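Local coordinates for Mgp-operon protein 3 (Mycoplasma pneumoniae, PDB 6RJ1) that probably helps this human pathogen attach to host cells, as an extracellular adhesin of the P110-like type linked to sugar recognition, at residues V64-T69 and N80-D85; A112-I117 and K131-L136; A135-K140 and G488-W493; L476-V481 and K705-N710. All coordinates share one frame; numbering follows the deposited sequence.

Contact 1: residues V64-T69 and N80-D85; sequences VKFQDT and NALSFD
Lys65 and Ser83 form the hydrogen-bonded pair at the middle of a small two-stranded antiparallel sheet, in which strands 64-66 and 82-84 run at 151° to each other. Lys65 N gives a nearly straight bond to Ser83 O (2.9 Å), and Ser83 N returns one to Lys65 O (3.1 Å). Both side chains rise from the same face. CG of Lys65 stands between the backbone N and the carbonyl carbon (chi1 73°), the chain then runs extended past Ser83, and a bend at the last torsion (chi4 -66°) leaves NZ 3.0 Å from Ser83 OG, to which it donates. Asp85 crosses this lysine at about a right angle, its OD2 lying 3.3 Å from Lys65 CD. The distance from Lys65 NZ to Asp85 OD2, 4.3 Å, is too long for a salt bridge, though the opposite charges may still attract. OD1 of Asp85 accepts from Glu88 N and so caps the start of helix 86-93.

The other face carries Val64, Phe66, Leu82 and Phe84, the side chains of the two flanking non-hydrogen-bonded pairs. Phe66 meets Leu82 obliquely, CD1 against CD1 at 3.6 Å, while its CE1 rests near Ala81 CB. Val64 CG2 approaches the Phe84 ring at a slant. Helices 157-163 and 446-454 pack on this apolar face, through Leu161 against Phe66 and Ile447 against Val64 and Leu82. Beyond the strand ends, Asn80 OD1 makes an Asx turn with Leu82 N, and Gln67 N donates to Ala81 O at 2.8 Å.

Contact 2: residues A112-I117 and K131-L136; sequences ASYVLI and KIKLAL
Lys131 lies across the ring of Tyr114, its diagonal neighbour in the beta hairpin of strands 114-121 and 125-135. Its CB touches Tyr114 CD1 and, in a direction about a right angle away, Leu116 CD2, the latter at 3.8 Å on the strand residue directly paired with it. CG comes next to Tyr114 CD1. CD passes over one ring face, 3.9 Å from the centroid and 21° off the normal, a CH-pi contact displaced toward the rim. CE reaches the far half of the ring, 3.7 Å from Tyr114 CE1 and close to CZ. A bend at chi4 (-83°) then sets NZ 5.5 Å from the Tyr114 centroid, where a cation-pi attraction can be weak at most.

Lys133 flanks the same ring: its CB and CG touch Tyr114 CE1, and its CD and CE approach the phenol OH. Val115 and Ile132 form the hydrogen-bonded pair, with Ile132 N to Val115 O at 2.9 Å and Val115 N to Ile132 O at 3.0 Å; their side chains lie on the reverse face. There Ile132 CD1 meets Ile117 CG1, Val115 CG2 meets Leu134 CD2, and Val54 of strand 52-59 packs on Val115 and Ile117. One face is thus mainly aliphatic; on the other, lysine methylenes clothe a tyrosine with little cation-pi attraction, since Lys133 NZ is spent on a salt bridge with Asp110.

Contact 3: residues A135-K140 and G488-W493; sequences ALPYVK and GKATWW
Trp492 takes Pro137 on one face of its indole and Tyr138 O at its edge. Pro137 CB sits over the five-membered ring, 3.8 Å from its centroid and 26° off the normal, coming within 3.5 Å of CE2, and Pro137 CG reaches on to CZ2. The proline and indole cross at about a right angle. At the rim, Trp492 NE1 donates to Tyr138 O (2.8 Å, 165°), an acceptor near the ring plane; seen from the carbonyl, the donor stands above the plane of the C=O group. One bond therefore satisfies the buried indole N-H and helps set the turn of the ring. Val139 CB adds an oblique contact to CZ2, and Trp477 meets the indole with its plane about perpendicular.

The Tyr138 side chain lies beside that of Lys489, pointing the same way, with Lys489 NZ 3.7 Å from Tyr138 CD1 in an oblique approach. Beside the indole contact, Ala490 CB touches Pro137 CB at 3.9 Å. The backbones hold less firmly: Ala135 N to Gly488 O and Ala490 N to Ala135 O are both weak, bent bonds. Strand 125-135 neighbours strand 487-492 in a mixed beta sheet, and its chain continues as a loop held on Trp492 by a proline CH-pi contact and an indole N-H bond, in a protein whose adhesin family is grouped with the beta-propellers.

Contact 4: residues L476-V481 and K705-N710; sequences LWYWVV and KSAREN
Ala707 presents its CB to both Tyr478 and Val480, and this is the close-fitting part of the crossing between strand 477-482 and helix 701-712. The local axes pass 7.7 Å apart at 103°. Tyr478 puts its OH 3.5 Å from Ala707 CB, with CE2 at 3.9 Å, so the methyl meets the hydroxyl end of the ring obliquely. Val480 CG2 touches the same methyl at 4.0 Å, while its CG1 branch lies against Arg708 CB at 3.8 Å, the two side chains crossing at about a right angle. A bend at chi2 puts Arg708 CD 3.3 Å from Val480 O, still within the close part.

Beyond CD the fit relaxes. A further bend at chi3 places NE, in a weak bond to Gln464 OE1, and the guanidinium lies beside the backbone of Val481. On the helix, Lys705 and Glu709 are exposed to solvent. Tyr478 OH is hydrogen-bonded with Thr496 OG1, and Ala707 O accepts from Thr491 OG1. Between the two segments themselves the joint therefore rests on apolar touches and a methylene set against a carbonyl oxygen, without hydrogen bonding.

In the fold
From the N terminus, contact 1 comes first, closing a 10-residue loop without helix or strand. Contact 2 follows in series and closes the 114-121/125-135 hairpin; Phe84 of contact 1 packs on its Ala112 and Leu136. Contact 3 starts where contact 2 ends, sharing Ala135 and Leu136, and closes a span of 347 residues, bringing strand 487-492 beside strand 125-135. Contact 1 joins it through a probable hydrogen bond from Ala81 N to Val139 O. Contact 4 opens inside that span and closes beyond it, so the two cross, with Thr491 N bonded to Tyr478 O between adjacent strands. Together they join the small N-terminal sheet, the mixed eight-stranded sheet and helix 701-712.

Contact 1: residues V64-T69 and N80-D85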
loop_
_atom_site.group_PDB
_atom_site.type_symbol
_atom_site.label_atom_id
_atom_site.label_comp_id
_atom_site.label_asym_id
_atom_site.label_seq_id
_atom_site.Cartn_x
_atom_site.Cartn_y
_atom_site.Cartn_z
ATOM N N VAL A 64 20.154 3.762 8.310
ATOM C CA VAL A 64 20.493 2.608 7.474
ATOM C C VAL A 64 21.387 3.028 6.302
ATOM O O VAL A 64 21.210 4.111 5.743
ATOM C CB VAL A 64 19.235 1.794 7.032
ATOM C CG1 VAL A 64 19.612 0.559 6.222
ATOM C CG2 VAL A 64 18.386 1.383 8.234
ATOM N N LYS A 65 22.380 2.179 5.968
ATOM C CA LYS A 65 23.265 2.393 4.830
ATOM C C LYS A 65 23.253 1.184 3.887
ATOM O O LYS A 65 23.103 0.039 4.326
ATOM C CB LYS A 65 24.696 2.804 5.254
ATOM C CG LYS A 65 25.575 1.705 5.860
ATOM C CD LYS A 65 27.026 2.138 6.038
ATOM C CE LYS A 65 27.904 1.094 6.709
ATOM N NZ LYS A 65 27.509 0.829 8.127
ATOM N N PHE A 66 23.379 1.459 2.594
ATOM C CA PHE A 66 23.477 0.448 1.550
ATOM C C PHE A 66 24.854 0.596 0.899
ATOM O O PHE A 66 25.219 1.689 0.458
ATOM C CB PHE A 66 22.330 0.580 0.527
ATOM C CG PHE A 66 22.463 -0.271 -0.717
ATOM C CD1 PHE A 66 22.375 -1.655 -0.647
ATOM C CD2 PHE A 66 22.646 0.316 -1.962
ATOM C CE1 PHE A 66 22.485 -2.439 -1.799
ATOM C CE2 PHE A 66 22.757 -0.471 -3.115
ATOM C CZ PHE A 66 22.678 -1.842 -3.024
ATOM N N GLN A 67 25.640 -0.482 0.902
ATOM C CA GLN A 67 26.967 -0.444 0.301
ATOM C C GLN A 67 26.876 -0.722 -1.194
ATOM O O GLN A 67 26.633 -1.855 -1.602
ATOM C CB GLN A 67 27.942 -1.397 1.003
ATOM C CG GLN A 67 29.191 -0.715 1.591
ATOM C CD GLN A 67 30.070 0.042 0.607
ATOM O OE1 GLN A 67 30.561 1.136 0.909
ATOM N NE2 GLN A 67 30.309 -0.514 -0.581
ATOM N N ASP A 68 27.008 0.341 -1.999
ATOM C CA ASP A 68 26.967 0.287 -3.456
ATOM C C ASP A 68 28.298 0.758 -4.007
ATOM O O ASP A 68 28.780 1.830 -3.631
ATOM C CB ASP A 68 25.801 1.119 -4.024
ATOM C CG ASP A 68 25.855 2.614 -3.754
ATOM O OD1 ASP A 68 26.204 3.007 -2.613
ATOM O OD2 ASP A 68 25.544 3.393 -4.678
ATOM N N THR A 69 28.917 -0.101 -4.834
ATOM C CA THR A 69 30.200 -0.024 -5.561
ATOM C C THR A 69 30.625 -1.468 -5.789
ATOM O O THR A 69 30.828 -1.887 -6.933
ATOM C CB THR A 69 31.349 0.721 -4.803
ATOM O OG1 THR A 69 31.237 0.537 -3.389
ATOM C CG2 THR A 69 31.447 2.200 -5.166
ATOM N N ASN A 80 26.442 -8.553 4.383
ATOM C CA ASN A 80 25.207 -7.895 3.966
ATOM C C ASN A 80 25.502 -6.459 3.525
ATOM O O ASN A 80 26.197 -5.730 4.237
ATOM C CB ASN A 80 24.167 -7.921 5.101
ATOM C CG ASN A 80 22.732 -7.641 4.697
ATOM O OD1 ASN A 80 22.415 -7.214 3.580
ATOM N ND2 ASN A 80 21.818 -7.869 5.620
ATOM N N ALA A 81 24.990 -6.071 2.339
ATOM C CA ALA A 81 25.156 -4.737 1.759
ATOM C C ALA A 81 24.381 -3.716 2.571
ATOM O O ALA A 81 24.732 -2.537 2.600
ATOM C CB ALA A 81 24.672 -4.734 0.323
ATOM N N LEU A 82 23.329 -4.201 3.248
ATOM C CA LEU A 82 22.436 -3.475 4.140
ATOM C C LEU A 82 22.967 -3.593 5.571
ATOM O O LEU A 82 23.280 -4.694 6.030
ATOM C CB LEU A 82 21.026 -4.089 4.028
ATOM C CG LEU A 82 19.909 -3.253 3.394
ATOM C CD1 LEU A 82 20.392 -2.449 2.209
ATOM C CD2 LEU A 82 18.751 -4.128 2.978
ATOM N N SER A 83 23.115 -2.450 6.252
ATOM C CA SER A 83 23.582 -2.384 7.640
ATOM C C SER A 83 23.104 -1.112 8.320
ATOM O O SER A 83 22.717 -0.154 7.644
ATOM C CB SER A 83 25.102 -2.470 7.716
ATOM O OG SER A 83 25.701 -1.374 7.046
ATOM N N PHE A 84 23.135 -1.100 9.658
ATOM C CA PHE A 84 22.761 0.076 10.419
ATOM C C PHE A 84 23.980 0.994 10.536
ATOM O O PHE A 84 25.079 0.524 10.843
ATOM C CB PHE A 84 22.215 -0.304 11.804
ATOM C CG PHE A 84 20.883 -1.024 11.826
ATOM C CD1 PHE A 84 19.703 -0.357 11.499
ATOM C CD2 PHE A 84 20.799 -2.350 12.231
ATOM C CE1 PHE A 84 18.475 -1.019 11.533
ATOM C CE2 PHE A 84 19.563 -3.008 12.274
ATOM C CZ PHE A 84 18.412 -2.340 11.918
ATOM N N ASP A 85 23.792 2.291 10.237
ATOM C CA ASP A 85 24.830 3.312 10.308
ATOM C C ASP A 85 24.871 3.933 11.711
ATOM O O ASP A 85 24.280 4.993 11.947
ATOM C CB ASP A 85 24.635 4.384 9.216
ATOM C CG ASP A 85 25.925 5.077 8.807
ATOM O OD1 ASP A 85 26.542 5.756 9.667
ATOM O OD2 ASP A 85 26.336 4.916 7.638
#

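Contact 2: residues A112-I117 and K131-L136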
loop_
_atom_site.group_PDB
_atom_site.type_symbol
_atom_site.label_atom_id
_atom_site.label_comp_id
_atom_site.label_asym_id
_atom_site.label_seq_id
_atom_site.Cartn_x
_atom_site.Cartn_y
_atom_site.Cartn_z
ATOM N N ALA A 112 17.590 0.069 16.251
ATOM C CA ALA A 112 16.745 -0.842 15.481
ATOM C C ALA A 112 15.377 -0.984 16.141
ATOM O O ALA A 112 15.245 -0.788 17.350
ATOM C CB ALA A 112 17.407 -2.206 15.391
ATOM N N SER A 113 14.365 -1.342 15.355
ATOM C CA SER A 113 13.027 -1.571 15.874
ATOM C C SER A 113 12.962 -2.879 16.667
ATOM O O SER A 113 13.705 -3.825 16.386
ATOM C CB SER A 113 12.020 -1.588 14.739
ATOM O OG SER A 113 12.040 -0.349 14.050
ATOM N N TYR A 114 12.091 -2.919 17.675
ATOM C CA TYR A 114 11.935 -4.104 18.511
ATOM C C TYR A 114 10.499 -4.526 18.665
ATOM O O TYR A 114 9.586 -3.698 18.628
ATOM C CB TYR A 114 12.521 -3.872 19.917
ATOM C CG TYR A 114 14.027 -3.898 19.971
ATOM C CD1 TYR A 114 14.720 -5.098 20.123
ATOM C CD2 TYR A 114 14.766 -2.721 19.896
ATOM C CE1 TYR A 114 16.112 -5.126 20.173
ATOM C CE2 TYR A 114 16.158 -2.736 19.940
ATOM C CZ TYR A 114 16.830 -3.941 20.080
ATOM O OH TYR A 114 18.206 -3.949 20.116
ATOM N N VAL A 115 10.318 -5.834 18.859
ATOM C CA VAL A 115 9.057 -6.461 19.213
ATOM C C VAL A 115 9.290 -6.789 20.684
ATOM O O VAL A 115 10.270 -7.474 21.008
ATOM C CB VAL A 115 8.709 -7.712 18.364
ATOM C CG1 VAL A 115 7.606 -8.534 19.021
ATOM C CG2 VAL A 115 8.307 -7.314 16.954
ATOM N N LEU A 116 8.457 -6.229 21.573
ATOM C CA LEU A 116 8.588 -6.424 23.016
ATOM C C LEU A 116 7.542 -7.395 23.520
ATOM O O LEU A 116 6.375 -7.296 23.134
ATOM C CB LEU A 116 8.479 -5.093 23.780
ATOM C CG LEU A 116 9.150 -3.871 23.167
ATOM C CD1 LEU A 116 8.719 -2.635 23.868
ATOM C CD2 LEU A 116 10.651 -3.977 23.208
ATOM N N ILE A 117 7.959 -8.324 24.389
ATOM C CA ILE A 117 7.088 -9.328 24.987
ATOM C C ILE A 117 6.969 -9.036 26.481
ATOM O O ILE A 117 7.982 -8.861 27.174
ATOM C CB ILE A 117 7.602 -10.774 24.713
ATOM C CG1 ILE A 117 7.922 -11.020 23.208
ATOM C CG2 ILE A 117 6.659 -11.848 25.277
ATOM C CD1 ILE A 117 6.751 -10.887 22.159
ATOM N N LYS A 131 12.905 -8.839 24.318
ATOM C CA LYS A 131 12.817 -8.042 23.090
ATOM C C LYS A 131 13.475 -8.765 21.917
ATOM O O LYS A 131 14.524 -9.392 22.087
ATOM C CB LYS A 131 13.339 -6.599 23.270
ATOM C CG LYS A 131 14.799 -6.442 23.696
ATOM C CD LYS A 131 15.185 -4.965 23.778
ATOM C CE LYS A 131 16.678 -4.734 23.803
ATOM N NZ LYS A 131 17.248 -4.875 25.169
ATOM N N ILE A 132 12.822 -8.730 20.747
ATOM C CA ILE A 132 13.309 -9.363 19.518
ATOM C C ILE A 132 13.643 -8.249 18.525
ATOM O O ILE A 132 12.761 -7.471 18.141
ATOM C CB ILE A 132 12.302 -10.414 18.936
ATOM C CG1 ILE A 132 11.908 -11.486 19.982
ATOM C CG2 ILE A 132 12.834 -11.074 17.655
ATOM C CD1 ILE A 132 10.512 -11.383 20.476
ATOM N N LYS A 133 14.921 -8.163 18.138
ATOM C CA LYS A 133 15.420 -7.166 17.197
ATOM C C LYS A 133 14.930 -7.466 15.784
ATOM O O LYS A 133 14.907 -8.621 15.356
ATOM C CB LYS A 133 16.948 -7.151 17.238
ATOM C CG LYS A 133 17.591 -5.850 16.811
ATOM C CD LYS A 133 19.064 -5.964 17.092
ATOM C CE LYS A 133 19.841 -4.734 16.744
ATOM N NZ LYS A 133 20.272 -4.754 15.324
ATOM N N LEU A 134 14.526 -6.423 15.061
ATOM C CA LEU A 134 14.054 -6.573 13.692
ATOM C C LEU A 134 15.205 -6.210 12.779
ATOM O O LEU A 134 15.391 -5.052 12.416
ATOM C CB LEU A 134 12.806 -5.716 13.430
ATOM C CG LEU A 134 11.580 -5.995 14.306
ATOM C CD1 LEU A 134 10.480 -5.021 13.993
ATOM C CD2 LEU A 134 11.088 -7.442 14.160
ATOM N N ALA A 135 16.032 -7.206 12.482
ATOM C CA ALA A 135 17.209 -7.052 11.647
ATOM C C ALA A 135 16.867 -6.793 10.181
ATOM O O ALA A 135 15.863 -7.298 9.669
ATOM C CB ALA A 135 18.085 -8.281 11.771
ATOM N N LEU A 136 17.716 -5.990 9.513
ATOM C CA LEU A 136 17.634 -5.637 8.103
ATOM C C LEU A 136 17.562 -6.925 7.242
ATOM O O LEU A 136 18.196 -7.926 7.609
ATOM C CB LEU A 136 18.927 -4.886 7.718
ATOM C CG LEU A 136 18.944 -3.354 7.557
ATOM C CD1 LEU A 136 17.592 -2.746 7.325
ATOM C CD2 LEU A 136 19.732 -2.697 8.635
#

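Contact 3: residues A135-K140 and G488-W493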
loop_
_atom_site.group_PDB
_atom_site.type_symbol
_atom_site.label_atom_id
_atom_site.label_comp_id
_atom_site.label_asym_id
_atom_site.label_seq_id
_atom_site.Cartn_x
_atom_site.Cartn_y
_atom_site.Cartn_z
ATOM N N ALA A 135 16.032 -7.206 12.482
ATOM C CA ALA A 135 17.209 -7.052 11.647
ATOM C C ALA A 135 16.867 -6.793 10.181
ATOM O O ALA A 135 15.863 -7.298 9.669
ATOM C CB ALA A 135 18.085 -8.281 11.771
ATOM N N LEU A 136 17.716 -5.990 9.513
ATOM C CA LEU A 136 17.634 -5.637 8.103
ATOM C C LEU A 136 17.562 -6.925 7.242
ATOM O O LEU A 136 18.196 -7.926 7.609
ATOM C CB LEU A 136 18.927 -4.886 7.718
ATOM C CG LEU A 136 18.944 -3.354 7.557
ATOM C CD1 LEU A 136 17.592 -2.746 7.325
ATOM C CD2 LEU A 136 19.732 -2.697 8.635
ATOM N N PRO A 137 16.856 -6.925 6.077
ATOM C CA PRO A 137 16.856 -8.134 5.230
ATOM C C PRO A 137 18.260 -8.420 4.687
ATOM O O PRO A 137 19.116 -7.529 4.728
ATOM C CB PRO A 137 15.872 -7.785 4.116
ATOM C CG PRO A 137 15.879 -6.310 4.055
ATOM C CD PRO A 137 16.076 -5.835 5.456
ATOM N N TYR A 138 18.515 -9.654 4.214
ATOM C CA TYR A 138 19.838 -9.972 3.695
ATOM C C TYR A 138 19.962 -9.773 2.179
ATOM O O TYR A 138 19.103 -10.204 1.411
ATOM C CB TYR A 138 20.295 -11.375 4.120
ATOM C CG TYR A 138 21.706 -11.716 3.685
ATOM C CD1 TYR A 138 22.801 -11.403 4.486
ATOM C CD2 TYR A 138 21.949 -12.351 2.472
ATOM C CE1 TYR A 138 24.104 -11.706 4.082
ATOM C CE2 TYR A 138 23.246 -12.624 2.043
ATOM C CZ TYR A 138 24.320 -12.316 2.859
ATOM O OH TYR A 138 25.590 -12.621 2.439
ATOM N N VAL A 139 21.066 -9.133 1.769
ATOM C CA VAL A 139 21.456 -8.906 0.378
ATOM C C VAL A 139 22.987 -8.901 0.316
ATOM O O VAL A 139 23.634 -8.063 0.944
ATOM C CB VAL A 139 20.755 -7.710 -0.326
ATOM C CG1 VAL A 139 21.049 -6.372 0.351
ATOM C CG2 VAL A 139 21.094 -7.669 -1.809
ATOM N N LYS A 140 23.558 -9.906 -0.361
ATOM C CA LYS A 140 25.002 -10.120 -0.427
ATOM C C LYS A 140 25.706 -9.103 -1.320
ATOM O O LYS A 140 25.315 -8.921 -2.474
ATOM C CB LYS A 140 25.306 -11.584 -0.826
ATOM C CG LYS A 140 26.764 -11.928 -1.145
ATOM C CD LYS A 140 26.886 -12.434 -2.593
ATOM C CE LYS A 140 28.279 -12.851 -2.999
ATOM N NZ LYS A 140 28.649 -14.181 -2.444
ATOM N N GLY A 488 15.870 -11.186 14.222
ATOM C CA GLY A 488 15.387 -11.832 13.014
ATOM C C GLY A 488 15.436 -10.913 11.819
ATOM O O GLY A 488 14.986 -9.769 11.905
ATOM N N LYS A 489 16.004 -11.403 10.705
ATOM C CA LYS A 489 16.114 -10.670 9.439
ATOM C C LYS A 489 14.758 -10.665 8.757
ATOM O O LYS A 489 13.955 -11.586 8.969
ATOM C CB LYS A 489 17.142 -11.321 8.504
ATOM C CG LYS A 489 18.589 -11.173 8.941
ATOM C CD LYS A 489 19.487 -12.113 8.161
ATOM C CE LYS A 489 20.907 -12.028 8.650
ATOM N NZ LYS A 489 21.836 -12.790 7.784
ATOM N N ALA A 490 14.500 -9.625 7.943
ATOM C CA ALA A 490 13.261 -9.497 7.192
ATOM C C ALA A 490 13.308 -10.366 5.935
ATOM O O ALA A 490 14.394 -10.731 5.452
ATOM C CB ALA A 490 13.046 -8.045 6.806
ATOM N N THR A 491 12.124 -10.693 5.407
ATOM C CA THR A 491 11.937 -11.436 4.161
ATOM C C THR A 491 11.591 -10.401 3.099
ATOM O O THR A 491 10.743 -9.546 3.339
ATOM C CB THR A 491 10.796 -12.464 4.296
ATOM O OG1 THR A 491 10.956 -13.207 5.504
ATOM C CG2 THR A 491 10.700 -13.406 3.093
ATOM N N TRP A 492 12.240 -10.481 1.928
ATOM C CA TRP A 492 11.980 -9.577 0.807
ATOM C C TRP A 492 10.635 -9.899 0.172
ATOM O O TRP A 492 10.337 -11.076 -0.040
ATOM C CB TRP A 492 13.069 -9.738 -0.259
ATOM C CG TRP A 492 14.415 -9.248 0.163
ATOM C CD1 TRP A 492 15.452 -9.999 0.631
ATOM C CD2 TRP A 492 14.881 -7.896 0.121
ATOM N NE1 TRP A 492 16.537 -9.196 0.889
ATOM C CE2 TRP A 492 16.212 -7.896 0.592
ATOM C CE3 TRP A 492 14.303 -6.679 -0.274
ATOM C CZ2 TRP A 492 16.977 -6.729 0.672
ATOM C CZ3 TRP A 492 15.057 -5.520 -0.178
ATOM C CH2 TRP A 492 16.378 -5.553 0.286
ATOM N N TRP A 493 9.845 -8.863 -0.175
ATOM C CA TRP A 493 8.581 -9.067 -0.887
ATOM C C TRP A 493 8.845 -9.596 -2.311
ATOM O O TRP A 493 8.074 -10.423 -2.809
ATOM C CB TRP A 493 7.744 -7.787 -0.936
ATOM C CG TRP A 493 6.890 -7.567 0.276
ATOM C CD1 TRP A 493 6.932 -6.499 1.122
ATOM C CD2 TRP A 493 5.856 -8.433 0.770
ATOM N NE1 TRP A 493 5.986 -6.637 2.108
ATOM C CE2 TRP A 493 5.307 -7.815 1.915
ATOM C CE3 TRP A 493 5.324 -9.669 0.342
ATOM C CZ2 TRP A 493 4.275 -8.404 2.662
ATOM C CZ3 TRP A 493 4.291 -10.242 1.069
ATOM C CH2 TRP A 493 3.785 -9.622 2.222
#

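Contact 4: residues L476-V481 and K705-N710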
loop_
_atom_site.group_PDB
_atom_site.type_symbol
_atom_site.label_atom_id
_atom_site.label_comp_id
_atom_site.label_asym_id
_atom_site.label_seq_id
_atom_site.Cartn_x
_atom_site.Cartn_y
_atom_site.Cartn_z
ATOM N N LEU A 476 9.248 -2.863 1.164
ATOM C CA LEU A 476 9.939 -3.854 0.357
ATOM C C LEU A 476 10.200 -5.175 1.077
ATOM O O LEU A 476 10.626 -6.153 0.448
ATOM C CB LEU A 476 11.251 -3.245 -0.179
ATOM C CG LEU A 476 11.173 -2.448 -1.495
ATOM C CD1 LEU A 476 10.398 -1.127 -1.336
ATOM C CD2 LEU A 476 12.550 -2.125 -1.998
ATOM N N TRP A 477 9.945 -5.215 2.388
ATOM C CA TRP A 477 10.189 -6.409 3.199
ATOM C C TRP A 477 9.216 -6.542 4.372
ATOM O O TRP A 477 8.458 -5.611 4.663
ATOM C CB TRP A 477 11.653 -6.436 3.679
ATOM C CG TRP A 477 12.060 -5.183 4.392
ATOM C CD1 TRP A 477 11.752 -4.831 5.676
ATOM C CD2 TRP A 477 12.835 -4.103 3.852
ATOM N NE1 TRP A 477 12.307 -3.610 5.977
ATOM C CE2 TRP A 477 12.968 -3.132 4.871
ATOM C CE3 TRP A 477 13.453 -3.871 2.612
ATOM C CZ2 TRP A 477 13.681 -1.943 4.683
ATOM C CZ3 TRP A 477 14.152 -2.687 2.422
ATOM C CH2 TRP A 477 14.255 -1.737 3.448
ATOM N N TYR A 478 9.233 -7.707 5.038
ATOM C CA TYR A 478 8.372 -8.011 6.187
ATOM C C TYR A 478 9.071 -9.000 7.110
ATOM O O TYR A 478 9.965 -9.713 6.672
ATOM C CB TYR A 478 7.011 -8.562 5.722
ATOM C CG TYR A 478 7.102 -9.878 4.974
ATOM C CD1 TYR A 478 7.444 -9.913 3.624
ATOM C CD2 TYR A 478 6.826 -11.085 5.613
ATOM C CE1 TYR A 478 7.526 -11.117 2.932
ATOM C CE2 TYR A 478 6.905 -12.297 4.929
ATOM C CZ TYR A 478 7.247 -12.306 3.585
ATOM O OH TYR A 478 7.317 -13.495 2.903
ATOM N N TRP A 479 8.657 -9.060 8.370
ATOM C CA TRP A 479 9.273 -9.959 9.338
ATOM C C TRP A 479 8.405 -11.129 9.741
ATOM O O TRP A 479 7.192 -10.995 9.823
ATOM C CB TRP A 479 9.670 -9.187 10.601
ATOM C CG TRP A 479 10.966 -8.463 10.468
ATOM C CD1 TRP A 479 12.207 -8.943 10.763
ATOM C CD2 TRP A 479 11.153 -7.121 9.997
ATOM N NE1 TRP A 479 13.160 -7.984 10.499
ATOM C CE2 TRP A 479 12.538 -6.846 10.052
ATOM C CE3 TRP A 479 10.281 -6.119 9.538
ATOM C CZ2 TRP A 479 13.071 -5.615 9.660
ATOM C CZ3 TRP A 479 10.812 -4.899 9.153
ATOM C CH2 TRP A 479 12.190 -4.655 9.215
ATOM N N VAL A 480 9.044 -12.271 9.985
ATOM C CA VAL A 480 8.495 -13.495 10.559
ATOM C C VAL A 480 9.605 -13.903 11.551
ATOM O O VAL A 480 10.670 -14.391 11.143
ATOM C CB VAL A 480 8.131 -14.632 9.562
ATOM C CG1 VAL A 480 7.678 -15.882 10.319
ATOM C CG2 VAL A 480 7.058 -14.195 8.577
ATOM N N VAL A 481 9.398 -13.582 12.830
ATOM C CA VAL A 481 10.391 -13.836 13.876
ATOM C C VAL A 481 9.853 -14.767 14.947
ATOM O O VAL A 481 8.647 -14.810 15.185
ATOM C CB VAL A 481 10.971 -12.521 14.490
ATOM C CG1 VAL A 481 11.817 -11.761 13.482
ATOM C CG2 VAL A 481 9.872 -11.622 15.048
ATOM N N LYS A 705 6.713 -20.162 8.013
ATOM C CA LYS A 705 7.996 -20.789 8.345
ATOM C C LYS A 705 8.959 -20.711 7.168
ATOM O O LYS A 705 10.156 -20.544 7.390
ATOM C CB LYS A 705 7.799 -22.237 8.778
ATOM C CG LYS A 705 8.948 -22.795 9.607
ATOM C CD LYS A 705 8.661 -24.214 10.009
ATOM C CE LYS A 705 9.859 -24.847 10.677
ATOM N NZ LYS A 705 9.521 -26.128 11.367
ATOM N N SER A 706 8.435 -20.802 5.919
ATOM C CA SER A 706 9.226 -20.695 4.700
ATOM C C SER A 706 9.786 -19.291 4.551
ATOM O O SER A 706 10.926 -19.145 4.121
ATOM C CB SER A 706 8.393 -21.070 3.484
ATOM O OG SER A 706 8.062 -22.447 3.546
ATOM N N ALA A 707 9.000 -18.265 4.946
ATOM C CA ALA A 707 9.401 -16.863 4.901
ATOM C C ALA A 707 10.507 -16.583 5.923
ATOM O O ALA A 707 11.429 -15.827 5.614
ATOM C CB ALA A 707 8.201 -15.963 5.147
ATOM N N ARG A 708 10.441 -17.224 7.113
ATOM C CA ARG A 708 11.458 -17.085 8.161
ATOM C C ARG A 708 12.757 -17.755 7.705
ATOM O O ARG A 708 13.829 -17.169 7.858
ATOM C CB ARG A 708 10.962 -17.656 9.507
ATOM C CG ARG A 708 12.062 -17.858 10.549
ATOM C CD ARG A 708 11.665 -17.451 11.943
ATOM N NE ARG A 708 10.889 -18.483 12.624
ATOM C CZ ARG A 708 11.190 -18.973 13.819
ATOM N NH1 ARG A 708 12.264 -18.543 14.471
ATOM N NH2 ARG A 708 10.421 -19.900 14.375
ATOM N N GLU A 709 12.647 -18.970 7.125
ATOM C CA GLU A 709 13.773 -19.752 6.614
ATOM C C GLU A 709 14.453 -19.032 5.454
ATOM O O GLU A 709 15.683 -18.954 5.431
ATOM C CB GLU A 709 13.327 -21.169 6.218
ATOM C CG GLU A 709 13.126 -22.091 7.413
ATOM C CD GLU A 709 12.443 -23.429 7.171
ATOM O OE1 GLU A 709 12.038 -23.706 6.018
ATOM O OE2 GLU A 709 12.310 -24.202 8.150
ATOM N N ASN A 710 13.658 -18.463 4.526
ATOM C CA ASN A 710 14.143 -17.682 3.379
ATOM C C ASN A 710 14.903 -16.429 3.845
ATOM O O ASN A 710 15.880 -16.047 3.204
ATOM C CB ASN A 710 12.978 -17.306 2.464
ATOM C CG ASN A 710 13.328 -16.444 1.285
ATOM O OD1 ASN A 710 13.738 -16.919 0.232
ATOM N ND2 ASN A 710 13.122 -15.163 1.412
#